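Local atomic coordinates of aromatic-amino-acid aminotransferase (Burkholderia pseudomallei, PDB entry 4F4E), a protein that probably transfers the amino group of aromatic amino acids such as tyrosine to 2-oxoglutarate, using pyridoxal 5'-phosphate bound covalently as its cofactor. Residues L54-Y59 with R397-A402; L37-A42 with G389-S394. All coordinates share one frame; numbering follows the deposited sequence. Where two conformers were deposited one is given.

Contact 1 (L54-Y59 with R397-A402); sequences LGVGVY and RICVAA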
ATOM      1  N   LEU A  54      -3.133   3.167 -28.494  1.00 12.62           N
ATOM      2  CA  LEU A  54      -1.818   3.751 -28.186  1.00 12.16           C
ATOM      3  C   LEU A  54      -1.862   4.702 -26.982  1.00 11.72           C
ATOM      4  O   LEU A  54      -0.878   5.350 -26.674  1.00 10.85           O
ATOM      5  CB  LEU A  54      -1.283   4.475 -29.424  1.00 12.33           C
ATOM      6  CG  LEU A  54      -1.081   3.644 -30.691  1.00 12.15           C
ATOM      7  CD1 LEU A  54      -0.574   4.572 -31.828  1.00 12.60           C
ATOM      8  CD2 LEU A  54      -0.104   2.500 -30.407  1.00 12.66           C
ATOM      9  N   GLY A  55      -3.001   4.771 -26.313  1.00 11.54           N
ATOM     10  CA  GLY A  55      -3.151   5.537 -25.098  1.00 11.64           C
ATOM     11  C   GLY A  55      -2.771   4.805 -23.817  1.00 11.81           C
ATOM     12  O   GLY A  55      -2.827   5.391 -22.747  1.00 12.78           O
ATOM     13  N   VAL A  56      -2.376   3.547 -23.912  1.00 12.45           N
ATOM     14  CA  VAL A  56      -2.002   2.753 -22.710  1.00 12.56           C
ATOM     15  C   VAL A  56      -0.663   3.226 -22.140  1.00 12.12           C
ATOM     16  O   VAL A  56       0.015   4.049 -22.733  1.00 12.24           O
ATOM     17  CB  VAL A  56      -1.925   1.247 -23.045  1.00 12.60           C
ATOM     18  CG1 VAL A  56      -3.305   0.737 -23.520  1.00 12.92           C
ATOM     19  CG2 VAL A  56      -0.893   0.989 -24.162  1.00 12.07           C
ATOM     20  N   GLY A  57      -0.265   2.677 -20.995  1.00 12.34           N
ATOM     21  CA  GLY A  57       0.966   3.096 -20.309  1.00 12.33           C
ATOM     22  C   GLY A  57       1.757   1.905 -19.801  1.00 12.26           C
ATOM     23  O   GLY A  57       2.444   1.976 -18.782  1.00 11.83           O
ATOM     24  N   VAL A  58       1.623   0.797 -20.506  1.00 12.19           N
ATOM     25  CA  VAL A  58       2.343  -0.447 -20.163  1.00 11.98           C
ATOM     26  C   VAL A  58       2.998  -0.999 -21.450  1.00 12.75           C
ATOM     27  O   VAL A  58       2.615  -0.640 -22.581  1.00 13.19           O
ATOM     28  CB  VAL A  58       1.406  -1.482 -19.540  1.00 12.01           C
ATOM     29  CG1 VAL A  58       0.679  -0.932 -18.316  1.00 11.93           C
ATOM     30  CG2 VAL A  58       0.358  -1.928 -20.560  1.00 12.14           C
ATOM     31  N   TYR A  59       4.004  -1.853 -21.266  1.00 12.69           N
ATOM     32  CA  TYR A  59       4.655  -2.567 -22.357  1.00 13.17           C
ATOM     33  C   TYR A  59       3.852  -3.828 -22.655  1.00 13.33           C
ATOM     34  O   TYR A  59       3.580  -4.603 -21.750  1.00 13.55           O
ATOM     35  CB  TYR A  59       6.063  -2.964 -21.954  1.00 13.22           C
ATOM     36  CG  TYR A  59       6.840  -3.729 -23.005  1.00 13.67           C
ATOM     37  CD1 TYR A  59       6.647  -5.106 -23.178  1.00 14.32           C
ATOM     38  CD2 TYR A  59       7.768  -3.104 -23.800  1.00 13.67           C
ATOM     39  CE1 TYR A  59       7.366  -5.799 -24.117  1.00 14.80           C
ATOM     40  CE2 TYR A  59       8.491  -3.813 -24.761  1.00 13.81           C
ATOM     41  CZ  TYR A  59       8.292  -5.135 -24.904  1.00 14.33           C
ATOM     42  OH  TYR A  59       8.994  -5.849 -25.853  1.00 14.19           O
ATOM     43  N   ARG A 397       0.267  12.183 -27.407  1.00 11.52           N
ATOM     44  CA  ARG A 397       1.055  11.087 -26.786  1.00 11.59           C
ATOM     45  C   ARG A 397       0.689   9.766 -27.427  1.00 10.93           C
ATOM     46  O   ARG A 397      -0.493   9.474 -27.653  1.00 10.89           O
ATOM     47  CB  ARG A 397       0.806  10.965 -25.292  1.00 11.61           C
ATOM     48  CG  ARG A 397       1.786  10.069 -24.561  1.00 12.05           C
ATOM     49  CD  ARG A 397       1.346   9.895 -23.117  1.00 12.48           C
ATOM     50  NE  ARG A 397       0.279   8.916 -22.907  1.00 13.99           N
ATOM     51  CZ  ARG A 397      -0.741   9.050 -22.064  1.00 14.79           C
ATOM     52  NH1 ARG A 397      -0.945  10.195 -21.398  1.00 16.84           N
ATOM     53  NH2 ARG A 397      -1.634   8.096 -21.945  1.00 15.41           N
ATOM     54  N   ILE A 398       1.719   8.985 -27.747  1.00 10.67           N
ATOM     55  CA  ILE A 398       1.572   7.567 -28.168  1.00 10.35           C
ATOM     56  C   ILE A 398       2.508   6.696 -27.292  1.00 10.21           C
ATOM     57  O   ILE A 398       3.598   7.134 -26.899  1.00  9.95           O
ATOM     58  CB  ILE A 398       1.835   7.356 -29.681  1.00 10.93           C
ATOM     59  CG1 ILE A 398       3.254   7.767 -30.105  1.00 10.78           C
ATOM     60  CG2 ILE A 398       0.788   8.127 -30.511  1.00 10.75           C
ATOM     61  CD1 ILE A 398       3.626   7.285 -31.516  1.00 11.22           C
ATOM     62  N   CYS A 399       2.026   5.498 -26.964  1.00 10.50           N
ATOM     63  CA  CYS A 399       2.804   4.471 -26.335  1.00 10.67           C
ATOM     64  C   CYS A 399       3.463   3.626 -27.425  1.00 10.89           C
ATOM     65  O   CYS A 399       2.809   2.809 -28.080  1.00 11.49           O
ATOM     66  CB  CYS A 399       1.917   3.611 -25.455  1.00 10.76           C
ATOM     67  SG  CYS A 399       2.857   2.420 -24.482  1.00 11.31           S
ATOM     68  N   VAL A 400       4.725   3.933 -27.683  1.00 11.06           N
ATOM     69  CA  VAL A 400       5.510   3.229 -28.645  0.70 11.60           C
ATOM     70  C   VAL A 400       5.729   1.782 -28.219  1.00 12.02           C
ATOM     71  O   VAL A 400       5.906   0.920 -29.048  1.00 12.32           O
ATOM     72  CB  VAL A 400       6.828   3.994 -28.899  0.70 11.82           C
ATOM     73  CG1 VAL A 400       7.767   3.184 -29.747  0.70 12.50           C
ATOM     74  CG2 VAL A 400       6.507   5.298 -29.608  0.70 12.56           C
ATOM     75  N   ALA A 401       5.648   1.529 -26.905  1.00 12.51           N
ATOM     76  CA  ALA A 401       5.655   0.172 -26.328  1.00 13.22           C
ATOM     77  C   ALA A 401       4.416  -0.662 -26.637  1.00 14.30           C
ATOM     78  O   ALA A 401       4.384  -1.871 -26.304  1.00 16.93           O
ATOM     79  CB  ALA A 401       5.903   0.237 -24.802  1.00 12.64           C
ATOM     80  N   ALA A 402       3.382  -0.041 -27.217  1.00 13.19           N
ATOM     81  CA  ALA A 402       2.196  -0.741 -27.712  1.00 12.92           C
ATOM     82  C   ALA A 402       2.207  -1.014 -29.239  1.00 12.34           C
ATOM     83  O   ALA A 402       1.306  -1.633 -29.794  1.00 13.01           O
ATOM     84  CB  ALA A 402       0.932   0.025 -27.296  1.00 12.48           C
TER
HETATM   85  O   HOH W   1       0.040   6.360 -24.202  1.00 10.56           O

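Contact 2 (L37-A42 with G389-S394); sequences LGLNEA and GIYAVS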
ATOM      1  N   LEU A  37     -10.087   7.844 -19.222  1.00 29.07           N
ATOM      2  CA  LEU A  37     -11.265   6.997 -19.087  1.00 30.51           C
ATOM      3  C   LEU A  37     -12.126   7.162 -20.316  1.00 28.42           C
ATOM      4  O   LEU A  37     -12.639   6.178 -20.835  1.00 30.40           O
ATOM      5  CB  LEU A  37     -12.078   7.332 -17.823  1.00 33.39           C
ATOM      6  CG  LEU A  37     -11.486   6.971 -16.444  1.00 34.79           C
ATOM      7  CD1 LEU A  37     -12.419   7.476 -15.331  1.00 35.52           C
ATOM      8  CD2 LEU A  37     -11.164   5.472 -16.336  1.00 35.11           C
ATOM      9  N   GLY A  38     -12.270   8.403 -20.783  1.00 27.27           N
ATOM     10  CA  GLY A  38     -12.973   8.697 -22.047  1.00 27.46           C
ATOM     11  C   GLY A  38     -12.392   7.991 -23.273  1.00 26.53           C
ATOM     12  O   GLY A  38     -13.136   7.512 -24.143  1.00 28.31           O
ATOM     13  N   LEU A  39     -11.061   7.910 -23.337  1.00 25.06           N
ATOM     14  CA  LEU A  39     -10.371   7.254 -24.442  1.00 23.65           C
ATOM     15  C   LEU A  39     -10.663   5.759 -24.380  1.00 24.96           C
ATOM     16  O   LEU A  39     -11.063   5.144 -25.369  1.00 22.82           O
ATOM     17  CB  LEU A  39      -8.870   7.545 -24.365  1.00 23.45           C
ATOM     18  CG  LEU A  39      -7.987   7.100 -25.543  1.00 23.95           C
ATOM     19  CD1 LEU A  39      -6.630   7.810 -25.585  1.00 22.32           C
ATOM     20  CD2 LEU A  39      -7.845   5.587 -25.470  1.00 23.77           C
ATOM     21  N   ASN A  40     -10.492   5.187 -23.203  1.00 26.05           N
ATOM     22  CA  ASN A  40     -10.767   3.762 -23.011  1.00 28.84           C
ATOM     23  C   ASN A  40     -12.197   3.390 -23.258  1.00 29.29           C
ATOM     24  O   ASN A  40     -12.471   2.305 -23.773  1.00 30.67           O
ATOM     25  CB  ASN A  40     -10.390   3.353 -21.600  1.00 30.54           C
ATOM     26  CG  ASN A  40      -8.918   3.492 -21.346  1.00 30.13           C
ATOM     27  OD1 ASN A  40      -8.125   3.495 -22.274  1.00 32.60           O
ATOM     28  ND2 ASN A  40      -8.535   3.622 -20.077  1.00 32.57           N
ATOM     29  N   GLU A  41     -13.118   4.278 -22.895  1.00 29.77           N
ATOM     30  CA  GLU A  41     -14.541   4.023 -23.129  1.00 31.70           C
ATOM     31  C   GLU A  41     -14.795   3.970 -24.649  1.00 30.63           C
ATOM     32  O   GLU A  41     -15.390   2.997 -25.136  1.00 32.86           O
ATOM     33  CB  GLU A  41     -15.448   5.059 -22.412  1.00 31.59           C
ATOM     34  N   ALA A  42     -14.348   4.989 -25.387  1.00 26.83           N
ATOM     35  CA  ALA A  42     -14.518   4.993 -26.837  1.00 26.10           C
ATOM     36  C   ALA A  42     -13.818   3.770 -27.465  1.00 24.89           C
ATOM     37  O   ALA A  42     -14.392   3.087 -28.308  1.00 23.58           O
ATOM     38  CB  ALA A  42     -14.007   6.288 -27.457  1.00 26.16           C
ATOM     39  N   GLY A 389      -9.519   3.910 -36.352  1.00 13.63           N
ATOM     40  CA  GLY A 389      -9.620   3.112 -35.148  1.00 13.15           C
ATOM     41  C   GLY A 389      -8.292   2.992 -34.415  1.00 13.00           C
ATOM     42  O   GLY A 389      -8.054   1.987 -33.705  1.00 13.08           O
ATOM     43  N   ILE A 390      -7.427   4.009 -34.577  1.00 12.92           N
ATOM     44  CA  ILE A 390      -6.149   4.095 -33.891  1.00 12.93           C
ATOM     45  C   ILE A 390      -6.235   5.220 -32.866  1.00 12.81           C
ATOM     46  O   ILE A 390      -6.499   6.385 -33.236  1.00 12.70           O
ATOM     47  CB  ILE A 390      -4.992   4.376 -34.863  1.00 13.22           C
ATOM     48  CG1 ILE A 390      -4.945   3.351 -36.045  1.00 13.92           C
ATOM     49  CG2 ILE A 390      -3.675   4.481 -34.093  1.00 12.80           C
ATOM     50  CD1 ILE A 390      -4.664   1.886 -35.767  1.00 14.26           C
ATOM     51  N   TYR A 391      -6.061   4.864 -31.586  1.00 12.57           N
ATOM     52  CA  TYR A 391      -6.365   5.735 -30.469  1.00 12.62           C
ATOM     53  C   TYR A 391      -5.084   6.292 -29.831  1.00 12.40           C
ATOM     54  O   TYR A 391      -4.363   5.558 -29.158  1.00 12.58           O
ATOM     55  CB  TYR A 391      -7.178   4.952 -29.412  1.00 12.72           C
ATOM     56  CG  TYR A 391      -8.613   4.698 -29.835  1.00 13.59           C
ATOM     57  CD1 TYR A 391      -8.903   3.803 -30.870  1.00 14.07           C
ATOM     58  CD2 TYR A 391      -9.669   5.384 -29.246  1.00 13.93           C
ATOM     59  CE1 TYR A 391     -10.193   3.571 -31.255  1.00 14.81           C
ATOM     60  CE2 TYR A 391     -10.965   5.146 -29.618  1.00 15.23           C
ATOM     61  CZ  TYR A 391     -11.220   4.253 -30.649  1.00 15.66           C
ATOM     62  OH  TYR A 391     -12.488   4.061 -31.073  1.00 16.57           O
ATOM     63  N   ALA A 392      -4.787   7.552 -30.118  1.00 12.56           N
ATOM     64  CA  ALA A 392      -3.719   8.304 -29.432  1.00 12.78           C
ATOM     65  C   ALA A 392      -4.392   9.259 -28.456  1.00 13.51           C
ATOM     66  O   ALA A 392      -5.625   9.469 -28.500  1.00 14.41           O
ATOM     67  CB  ALA A 392      -2.890   9.065 -30.442  1.00 12.44           C
ATOM     68  N   VAL A 393      -3.599   9.805 -27.525  1.00 13.29           N
ATOM     69  CA  VAL A 393      -4.097  10.752 -26.521  1.00 13.13           C
ATOM     70  C   VAL A 393      -4.247  12.133 -27.211  1.00 13.03           C
ATOM     71  O   VAL A 393      -3.548  12.455 -28.166  1.00 12.90           O
ATOM     72  CB  VAL A 393      -3.125  10.795 -25.323  1.00 12.87           C
ATOM     73  CG1 VAL A 393      -3.654  11.669 -24.195  1.00 13.37           C
ATOM     74  CG2 VAL A 393      -2.798   9.379 -24.868  1.00 13.00           C
ATOM     75  N   SER A 394      -5.177  12.949 -26.747  1.00 13.45           N
ATOM     76  CA  SER A 394      -5.438  14.245 -27.360  1.00 14.64           C
ATOM     77  C   SER A 394      -4.231  15.191 -27.436  1.00 14.04           C
ATOM     78  O   SER A 394      -4.182  16.100 -28.279  1.00 14.94           O
ATOM     79  CB  SER A 394      -6.575  14.910 -26.598  1.00 15.63           C
ATOM     80  OG  SER A 394      -6.097  15.358 -25.338  1.00 16.98           O
TER

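Contact 1 (L54-Y59 with R397-A402)
Leu54 O is gripped twice: it accepts a hydrogen bond from Cys399 N at 2.9 Å, which arrives in the carbonyl plane on a lone pair, and another from water 1, 2.8 Å from the same oxygen. That water also donates to Val56 O and accepts from Arg397 NE, so a single molecule ties two carbonyls of the loop after strand 52-53 to the arginine of strand 397-399. Arg397 bends at chi3 (80°), which swings its guanidinium toward the glycine-rich loop; Gly55 O and the water then lie in the guanidinium plane, at its edge. The direct bond from Arg397 NH2 to Gly55 O is weak, 3.1 Å with an N-H...O angle of 134°. Val58 O is the exception, buried by this contact with no hydrogen-bonding partner in the model; Cys399 SG lies 3.6 Å from it. SG is anti to the backbone N (chi1 -173°), a torsion that brings it to Val58 O and Val56 CG2. That same methyl rests 3.8 Å from Ala402 CB, while Leu54 sends CD1 beside Ile398 CG2 and CD2 to Ala402 CB. Further along, Ala401 CB meets Tyr59 at CA and, 4.0 Å away, at ring atom CD2. Tyr274 holds Tyr59 N through its hydroxyl, and Tyr88 of the second subunit packs on Val58. In class I aminotransferases an arginine at the position of Arg397 binds the substrate α-carboxylate, and an ethanediol bound near this side chain is consistent with a pocket there. In this largely buried contact the carbonyls of Leu54, Gly55 and Val56 are met by one strand N-H, one arginine and one water, and the water and Gly55 O probably help to fix the guanidinium's rotation.

Contact 2 (L37-A42 with G389-S394)
Leu39 of helix 35-45 leans its two methyl groups on different parts of strand 390-391 and the extended residues after it. CD2 lies 4.0 Å from Tyr391 CB, and the leucine and the tyrosine pass alongside one another, pointing opposite ways. CD1 goes on to Val393, where it approaches CG2 at 4.2 Å, and it also touches the peptide between them, 3.5 Å from Ala392 O. The reach depends on Leu39 CG standing anti to the backbone N (chi1 -172°), which carries the branch off the helix toward the strand. One turn along, Ala42 adds a second apolar contact, its CB 3.9 Å from Tyr391 CE2. The tyrosine ring thus spans the positions of Leu39 and Ala42, and Phe43 of the same helix meets it edge-to-face.

Polar contacts between the segments are slight. Tyr391 OH comes within 3.5 Å of Ala42 O, but no hydrogen bond crosses from one segment to the other; the hydroxyl is hydrogen-bonded to Asp46, just beyond the helix. Backbone bonds between Tyr391 and Val52 join strand 390-391 to strand 52-53, and Leu39 and Asn40 also pack on Asn53. An N-terminal helix is therefore laid against the small parallel sheet of this aminotransferase by aliphatic and aromatic packing, while the Tyr391 hydroxyl, bonded to Asp46, adds a polar tie.

The centres of the two contacts lie about 12 Å apart, on the same side of the chain's centre, with contact 1 the deeper. Their segments alternate along the chain: 37-42, 54-59, 389-394, 397-402. Strands 390-391 and 397-399 follow each other but lie in different two-stranded sheets, with 52-53 and 371-373 respectively. Leu54 takes part in both regions, its N lying 2.8 Å from Tyr391 O in a probable hydrogen bond and its CD1 packing on Ile390; Ala392 CB likewise touches Ile398. Together the contacts fasten residues near the N-terminus to the C-terminal part, bridging more than 330 residues that include the large mixed sheet.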